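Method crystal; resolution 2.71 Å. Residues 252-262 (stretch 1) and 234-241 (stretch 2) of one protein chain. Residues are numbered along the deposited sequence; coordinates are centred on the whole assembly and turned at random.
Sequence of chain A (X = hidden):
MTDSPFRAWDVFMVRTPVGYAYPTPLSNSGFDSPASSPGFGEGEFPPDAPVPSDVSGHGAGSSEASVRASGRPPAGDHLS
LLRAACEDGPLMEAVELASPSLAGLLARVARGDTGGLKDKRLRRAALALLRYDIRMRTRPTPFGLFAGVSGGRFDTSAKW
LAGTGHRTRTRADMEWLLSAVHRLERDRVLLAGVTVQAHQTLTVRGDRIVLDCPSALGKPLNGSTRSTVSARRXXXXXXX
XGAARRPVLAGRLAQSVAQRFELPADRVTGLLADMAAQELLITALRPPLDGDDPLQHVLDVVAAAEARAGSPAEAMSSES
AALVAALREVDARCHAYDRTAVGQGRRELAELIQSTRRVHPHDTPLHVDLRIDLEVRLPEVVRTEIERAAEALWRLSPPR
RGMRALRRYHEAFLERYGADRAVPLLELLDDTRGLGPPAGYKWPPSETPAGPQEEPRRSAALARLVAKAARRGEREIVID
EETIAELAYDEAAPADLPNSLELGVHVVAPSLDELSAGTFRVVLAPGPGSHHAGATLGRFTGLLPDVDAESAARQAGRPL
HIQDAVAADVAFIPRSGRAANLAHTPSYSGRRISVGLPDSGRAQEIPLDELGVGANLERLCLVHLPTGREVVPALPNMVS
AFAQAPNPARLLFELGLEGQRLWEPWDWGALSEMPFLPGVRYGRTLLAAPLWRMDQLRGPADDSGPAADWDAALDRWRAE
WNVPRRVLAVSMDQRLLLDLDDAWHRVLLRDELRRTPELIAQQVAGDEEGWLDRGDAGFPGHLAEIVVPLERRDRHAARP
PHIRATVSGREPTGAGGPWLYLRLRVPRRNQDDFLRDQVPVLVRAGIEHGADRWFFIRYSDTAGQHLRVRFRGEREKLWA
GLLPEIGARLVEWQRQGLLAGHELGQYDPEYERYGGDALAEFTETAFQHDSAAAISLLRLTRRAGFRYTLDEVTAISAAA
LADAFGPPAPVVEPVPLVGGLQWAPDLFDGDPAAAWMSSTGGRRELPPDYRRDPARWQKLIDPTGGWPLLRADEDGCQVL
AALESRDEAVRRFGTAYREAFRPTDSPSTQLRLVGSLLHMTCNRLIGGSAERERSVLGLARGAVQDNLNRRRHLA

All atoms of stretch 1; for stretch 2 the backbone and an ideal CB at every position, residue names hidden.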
ATOM      1  N   ARG A 252      34.843  14.112 -41.652  1.00 40.77           N
ATOM      2  CA  ARG A 252      35.093  12.787 -42.219  1.00 42.65           C
ATOM      3  C   ARG A 252      33.806  11.952 -42.219  1.00 46.57           C
ATOM      4  O   ARG A 252      33.562  11.164 -43.138  1.00 49.87           O
ATOM      5  CB  ARG A 252      36.195  12.056 -41.435  1.00 45.19           C
ATOM      6  CG  ARG A 252      37.542  12.775 -41.423  1.00 56.40           C
ATOM      7  CD  ARG A 252      38.603  12.111 -40.540  1.00 53.53           C
ATOM      8  NE  ARG A 252      39.907  12.761 -40.723  1.00 64.59           N
ATOM      9  CZ  ARG A 252      41.074  12.282 -40.282  1.00 74.59           C
ATOM     10  NH1 ARG A 252      41.120  11.132 -39.616  1.00 68.26           N
ATOM     11  NH2 ARG A 252      42.203  12.952 -40.509  1.00 56.20           N
ATOM     12  N   LEU A 253      32.977  12.147 -41.198  1.00 46.98           N
ATOM     13  CA  LEU A 253      31.702  11.446 -41.100  1.00 47.75           C
ATOM     14  C   LEU A 253      30.759  11.863 -42.223  1.00 47.77           C
ATOM     15  O   LEU A 253      30.169  11.017 -42.899  1.00 46.28           O
ATOM     16  CB  LEU A 253      31.041  11.700 -39.741  1.00 39.23           C
ATOM     17  CG  LEU A 253      29.647  11.084 -39.583  1.00 42.88           C
ATOM     18  CD1 LEU A 253      29.747   9.612 -39.362  1.00 35.03           C
ATOM     19  CD2 LEU A 253      28.875  11.720 -38.429  1.00 44.45           C
ATOM     20  N   ALA A 254      30.613  13.172 -42.407  1.00 48.61           N
ATOM     21  CA  ALA A 254      29.681  13.713 -43.392  1.00 50.63           C
ATOM     22  C   ALA A 254      30.059  13.333 -44.821  1.00 53.33           C
ATOM     23  O   ALA A 254      29.184  13.218 -45.691  1.00 50.40           O
ATOM     24  CB  ALA A 254      29.565  15.224 -43.251  1.00 47.81           C
ATOM     25  N   GLN A 255      31.356  13.135 -45.054  1.00 50.92           N
ATOM     26  CA  GLN A 255      31.850  12.762 -46.380  1.00 53.81           C
ATOM     27  C   GLN A 255      31.596  11.291 -46.703  1.00 49.80           C
ATOM     28  O   GLN A 255      31.203  10.958 -47.823  1.00 52.45           O
ATOM     29  CB  GLN A 255      33.339  13.100 -46.539  1.00 50.24           C
ATOM     30  CG  GLN A 255      33.608  14.367 -47.360  1.00 57.82           C
ATOM     31  CD  GLN A 255      34.914  15.053 -46.965  1.00 67.09           C
ATOM     32  OE1 GLN A 255      35.791  14.440 -46.348  1.00 65.67           O
ATOM     33  NE2 GLN A 255      35.037  16.333 -47.304  1.00 54.59           N
ATOM     34  N   SER A 256      31.810  10.416 -45.728  1.00 43.91           N
ATOM     35  CA  SER A 256      31.562   8.999 -45.944  1.00 42.98           C
ATOM     36  C   SER A 256      30.089   8.712 -46.238  1.00 50.84           C
ATOM     37  O   SER A 256      29.775   7.971 -47.178  1.00 45.60           O
ATOM     38  CB  SER A 256      32.057   8.192 -44.765  1.00 33.92           C
ATOM     39  OG  SER A 256      33.465   8.284 -44.716  1.00 48.31           O
ATOM     40  N   VAL A 257      29.196   9.331 -45.463  1.00 47.54           N
ATOM     41  CA  VAL A 257      27.749   9.164 -45.651  1.00 51.66           C
ATOM     42  C   VAL A 257      27.293   9.673 -47.020  1.00 46.71           C
ATOM     43  O   VAL A 257      26.412   9.097 -47.654  1.00 44.94           O
ATOM     44  CB  VAL A 257      26.925   9.842 -44.512  1.00 46.93           C
ATOM     45  CG1 VAL A 257      25.427   9.726 -44.774  1.00 38.09           C
ATOM     46  CG2 VAL A 257      27.265   9.224 -43.162  1.00 41.45           C
ATOM     47  N   ALA A 258      27.907  10.758 -47.470  1.00 52.61           N
ATOM     48  CA  ALA A 258      27.628  11.300 -48.794  1.00 53.05           C
ATOM     49  C   ALA A 258      28.000  10.316 -49.900  1.00 55.04           C
ATOM     50  O   ALA A 258      27.295  10.207 -50.902  1.00 48.43           O
ATOM     51  CB  ALA A 258      28.377  12.598 -48.988  1.00 55.28           C
ATOM     52  N   GLN A 259      29.128   9.629 -49.728  1.00 55.35           N
ATOM     53  CA  GLN A 259      29.566   8.631 -50.698  1.00 56.99           C
ATOM     54  C   GLN A 259      28.599   7.453 -50.760  1.00 56.67           C
ATOM     55  O   GLN A 259      27.898   7.269 -51.760  1.00 52.29           O
ATOM     56  CB  GLN A 259      30.973   8.131 -50.360  1.00 53.72           C
ATOM     57  CG  GLN A 259      32.077   9.119 -50.690  1.00 56.40           C
ATOM     58  CD  GLN A 259      33.452   8.530 -50.467  1.00 69.40           C
ATOM     59  OE1 GLN A 259      33.608   7.580 -49.695  1.00 76.58           O
ATOM     60  NE2 GLN A 259      34.457   9.078 -51.146  1.00 57.38           N
ATOM     61  N   ARG A 260      28.570   6.682 -49.670  1.00 59.17           N
ATOM     62  CA  ARG A 260      27.708   5.506 -49.501  1.00 51.02           C
ATOM     63  C   ARG A 260      26.293   5.704 -50.050  1.00 48.53           C
ATOM     64  O   ARG A 260      25.738   4.826 -50.703  1.00 55.65           O
ATOM     65  CB  ARG A 260      27.661   5.096 -48.017  1.00 51.12           C
ATOM     66  CG  ARG A 260      26.414   4.300 -47.600  1.00 51.41           C
ATOM     67  CD  ARG A 260      26.599   2.793 -47.768  1.00 39.65           C
ATOM     68  NE  ARG A 260      25.366   2.054 -47.512  1.00 34.16           N
ATOM     69  CZ  ARG A 260      24.361   1.972 -48.382  1.00 42.56           C
ATOM     70  NH1 ARG A 260      24.445   2.574 -49.559  1.00 41.33           N
ATOM     71  NH2 ARG A 260      23.265   1.284 -48.088  1.00 44.89           N
ATOM     72  N   PHE A 261      25.716   6.865 -49.792  1.00 44.49           N
ATOM     73  CA  PHE A 261      24.361   7.146 -50.234  1.00 47.25           C
ATOM     74  C   PHE A 261      24.337   7.992 -51.516  1.00 50.43           C
ATOM     75  O   PHE A 261      23.270   8.428 -51.963  1.00 43.23           O
ATOM     76  CB  PHE A 261      23.583   7.841 -49.114  1.00 49.24           C
ATOM     77  CG  PHE A 261      23.297   6.963 -47.921  1.00 41.83           C
ATOM     78  CD1 PHE A 261      22.145   6.189 -47.870  1.00 47.56           C
ATOM     79  CD2 PHE A 261      24.161   6.930 -46.843  1.00 45.99           C
ATOM     80  CE1 PHE A 261      21.859   5.384 -46.763  1.00 41.68           C
ATOM     81  CE2 PHE A 261      23.884   6.128 -45.733  1.00 52.97           C
ATOM     82  CZ  PHE A 261      22.724   5.355 -45.693  1.00 43.54           C
ATOM     83  N   GLU A 262      25.524   8.238 -52.074  1.00 57.09           N
ATOM     84  CA  GLU A 262      25.705   9.078 -53.270  1.00 54.90           C
ATOM     85  C   GLU A 262      24.907  10.376 -53.154  1.00 49.62           C
ATOM     86  O   GLU A 262      23.947  10.588 -53.882  1.00 59.40           O
ATOM     87  CB  GLU A 262      25.395   8.310 -54.566  1.00 50.25           C
ATOM     88  CG  GLU A 262      26.448   7.233 -54.871  1.00 55.15           C
ATOM     89  CD  GLU A 262      25.969   6.143 -55.840  1.00 52.19           C
ATOM     90  OE1 GLU A 262      24.811   6.207 -56.317  1.00 46.58           O
ATOM     91  OE2 GLU A 262      26.751   5.200 -56.097  1.00 42.74           O
ATOM     92  N   UNK A 234      15.462   6.894 -40.942  1.00 27.57           N
ATOM     93  CA  UNK A 234      15.731   6.572 -42.335  1.00 30.22           C
ATOM     94  C   UNK A 234      17.080   5.878 -42.440  1.00 29.26           C
ATOM     95  O   UNK A 234      17.804   5.808 -41.457  1.00 31.49           O
ATOM     96  CB  UNK A 234      15.698   7.830 -43.205  1.00 30.22           C
ATOM     97  N   UNK A 235      17.415   5.340 -43.626  1.00 31.45           N
ATOM     98  CA  UNK A 235      18.725   4.703 -43.781  1.00 28.24           C
ATOM     99  C   UNK A 235      19.895   5.654 -43.591  1.00 30.16           C
ATOM    100  O   UNK A 235      20.954   5.223 -43.146  1.00 33.00           O
ATOM    101  CB  UNK A 235      18.824   4.062 -45.167  1.00 28.24           C
ATOM    102  N   UNK A 236      19.729   6.919 -43.969  1.00 39.42           N
ATOM    103  CA  UNK A 236      20.814   7.900 -43.826  1.00 41.04           C
ATOM    104  C   UNK A 236      21.034   8.220 -42.350  1.00 36.28           C
ATOM    105  O   UNK A 236      22.169   8.260 -41.864  1.00 30.97           O
ATOM    106  CB  UNK A 236      20.499   9.178 -44.606  1.00 41.04           C
ATOM    107  N   UNK A 237      19.919   8.497 -41.674  1.00 34.57           N
ATOM    108  CA  UNK A 237      19.867   8.699 -40.232  1.00 30.33           C
ATOM    109  C   UNK A 237      20.494   7.532 -39.454  1.00 31.45           C
ATOM    110  O   UNK A 237      21.291   7.763 -38.541  1.00 32.95           O
ATOM    111  CB  UNK A 237      18.415   8.896 -39.792  1.00 30.33           C
ATOM    112  N   UNK A 238      20.169   6.292 -39.830  1.00 27.36           N
ATOM    113  CA  UNK A 238      20.701   5.124 -39.119  1.00 27.89           C
ATOM    114  C   UNK A 238      22.205   4.930 -39.329  1.00 32.78           C
ATOM    115  O   UNK A 238      22.928   4.565 -38.381  1.00 26.85           O
ATOM    116  CB  UNK A 238      19.959   3.864 -39.570  1.00 27.89           C
ATOM    117  N   UNK A 239      22.671   5.201 -40.552  1.00 31.53           N
ATOM    118  CA  UNK A 239      24.094   5.114 -40.895  1.00 31.24           C
ATOM    119  C   UNK A 239      24.917   6.140 -40.123  1.00 33.70           C
ATOM    120  O   UNK A 239      26.052   5.868 -39.703  1.00 31.96           O
ATOM    121  CB  UNK A 239      24.291   5.314 -42.399  1.00 31.24           C
ATOM    122  N   UNK A 240      24.339   7.324 -39.952  1.00 28.14           N
ATOM    123  CA  UNK A 240      25.003   8.400 -39.245  1.00 29.17           C
ATOM    124  C   UNK A 240      25.207   7.959 -37.807  1.00 30.65           C
ATOM    125  O   UNK A 240      26.335   7.959 -37.288  1.00 27.86           O
ATOM    126  CB  UNK A 240      24.200   9.700 -39.321  1.00 29.17           C
ATOM    127  N   UNK A 241      24.109   7.543 -37.182  1.00 29.91           N
ATOM    128  CA  UNK A 241      24.138   7.130 -35.785  1.00 27.29           C
ATOM    129  C   UNK A 241      25.108   5.971 -35.524  1.00 26.66           C
ATOM    130  O   UNK A 241      25.795   5.961 -34.516  1.00 29.21           O
ATOM    131  CB  UNK A 241      22.729   6.731 -35.340  1.00 27.29           C
TER

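Stretch 1 offers Leu 253 and Val 257 from its helix (252-260), and Phe 261 from just past its end, to stretch 2, whose helix runs at 141° to that helix with the axes 10.4 Å apart at closest approach. No hydrogen bond links the two, so fit is mostly a matter of apolar packing.

Position 234 precedes the helix, with phi/psi of -73/171°, and its ideal CB has nothing of stretch 1 within 5.5 Å. These angles suit an N-cap, for which Ser, Thr, Asp or Asn would serve. It is Ser 234, in the p rotamer; its OG accepts a weak capping bond from the backbone N of residue 237, 3.4 Å away.

At 235 the CB points toward stretch 1, and the ideal CB lies 3.7 Å from Phe 261 CE1. A first-turn phi of -63° permits proline, while alanine or another small apolar residue would also suit the ring. The residue is Pro 235, whose backbone O approaches Phe 261 CZ at 3.1 Å.

Position 236 points sideways, its ideal CB 4.6 Å from Phe 261 CZ and 5.0 Å from Val 257 CG1. An apolar side chain of moderate size, such as Val, Ile or Leu, could reach both. Val 236, in the t rotamer, does so: CG1 meets Val 257 CG1 at 3.6 Å and CG2 lies 4.1 Å from Phe 261 CD1. Its CA sits over a face of the aromatic ring, 4.1 Å from the centroid, in a CH-pi contact.

Positions 237 and 238, pointing away and sideways, meet nothing of stretch 1 and leave the choice wide; they are Val 237 and Ala 238.

Position 239 points toward stretch 1. Its ideal CB is a tight 3.5 Å from Phe 261 CE2, near the plane of the ring, and the guanidinium-bearing Arg 260 lies nearby. A flexible chain with an aliphatic stem would fit, whether apolar, like Met, or polar, like Gln or Glu. Glu 239 combines a CG 4.4 Å from Val 257 CG2 with a carboxylate whose OE1 is 4.5 Å from Arg 260 NE, favourable in charge but beyond a salt bridge.

Position 240 points sideways between Val 257 and Leu 253, calling for a sizeable aliphatic residue such as Ile, Leu or Met. Ile 240 places CG1 4.0 Å from Val 257 CG2 and CG2 4.4 Å from Leu 253 CD2, bridging successive turns of the facing helix.

Position 241 points away and holds Leu 241.

Stretch 2 234-241: SPVVAEIL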
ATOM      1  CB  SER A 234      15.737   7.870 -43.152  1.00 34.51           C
ATOM      2  OG  SER A 234      16.682   8.795 -42.630  1.00 35.91           O
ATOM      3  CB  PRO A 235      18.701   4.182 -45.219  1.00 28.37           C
ATOM      4  CG  PRO A 235      17.296   4.054 -45.569  1.00 25.24           C
ATOM      5  CD  PRO A 235      16.521   5.047 -44.761  1.00 29.48           C
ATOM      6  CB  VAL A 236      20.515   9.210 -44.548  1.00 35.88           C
ATOM      7  CG1 VAL A 236      21.828   9.971 -44.763  1.00 34.90           C
ATOM      8  CG2 VAL A 236      19.843   8.928 -45.868  1.00 39.22           C
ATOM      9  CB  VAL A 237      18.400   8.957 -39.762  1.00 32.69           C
ATOM     10  CG1 VAL A 237      18.232   8.712 -38.267  1.00 31.88           C
ATOM     11  CG2 VAL A 237      17.936  10.360 -40.154  1.00 32.68           C
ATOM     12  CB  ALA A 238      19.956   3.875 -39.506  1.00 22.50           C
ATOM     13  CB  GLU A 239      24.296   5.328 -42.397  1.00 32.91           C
ATOM     14  CG  GLU A 239      25.724   5.094 -42.870  1.00 36.56           C
ATOM     15  CD  GLU A 239      26.057   3.625 -43.022  1.00 44.12           C
ATOM     16  OE1 GLU A 239      25.115   2.809 -43.054  1.00 53.55           O
ATOM     17  OE2 GLU A 239      27.257   3.281 -43.084  1.00 46.36           O
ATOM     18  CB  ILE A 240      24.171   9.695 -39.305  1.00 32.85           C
ATOM     19  CG1 ILE A 240      24.274  10.318 -40.706  1.00 27.76           C
ATOM     20  CG2 ILE A 240      24.640  10.673 -38.250  1.00 32.60           C
ATOM     21  CD1 ILE A 240      23.435  11.547 -40.916  1.00 22.51           C
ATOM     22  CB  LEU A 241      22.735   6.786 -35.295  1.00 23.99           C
ATOM     23  CG  LEU A 241      21.793   7.987 -35.204  1.00 23.60           C
ATOM     24  CD1 LEU A 241      20.406   7.572 -34.680  1.00 27.60           C
ATOM     25  CD2 LEU A 241      22.392   9.103 -34.374  1.00 22.34           C
TER
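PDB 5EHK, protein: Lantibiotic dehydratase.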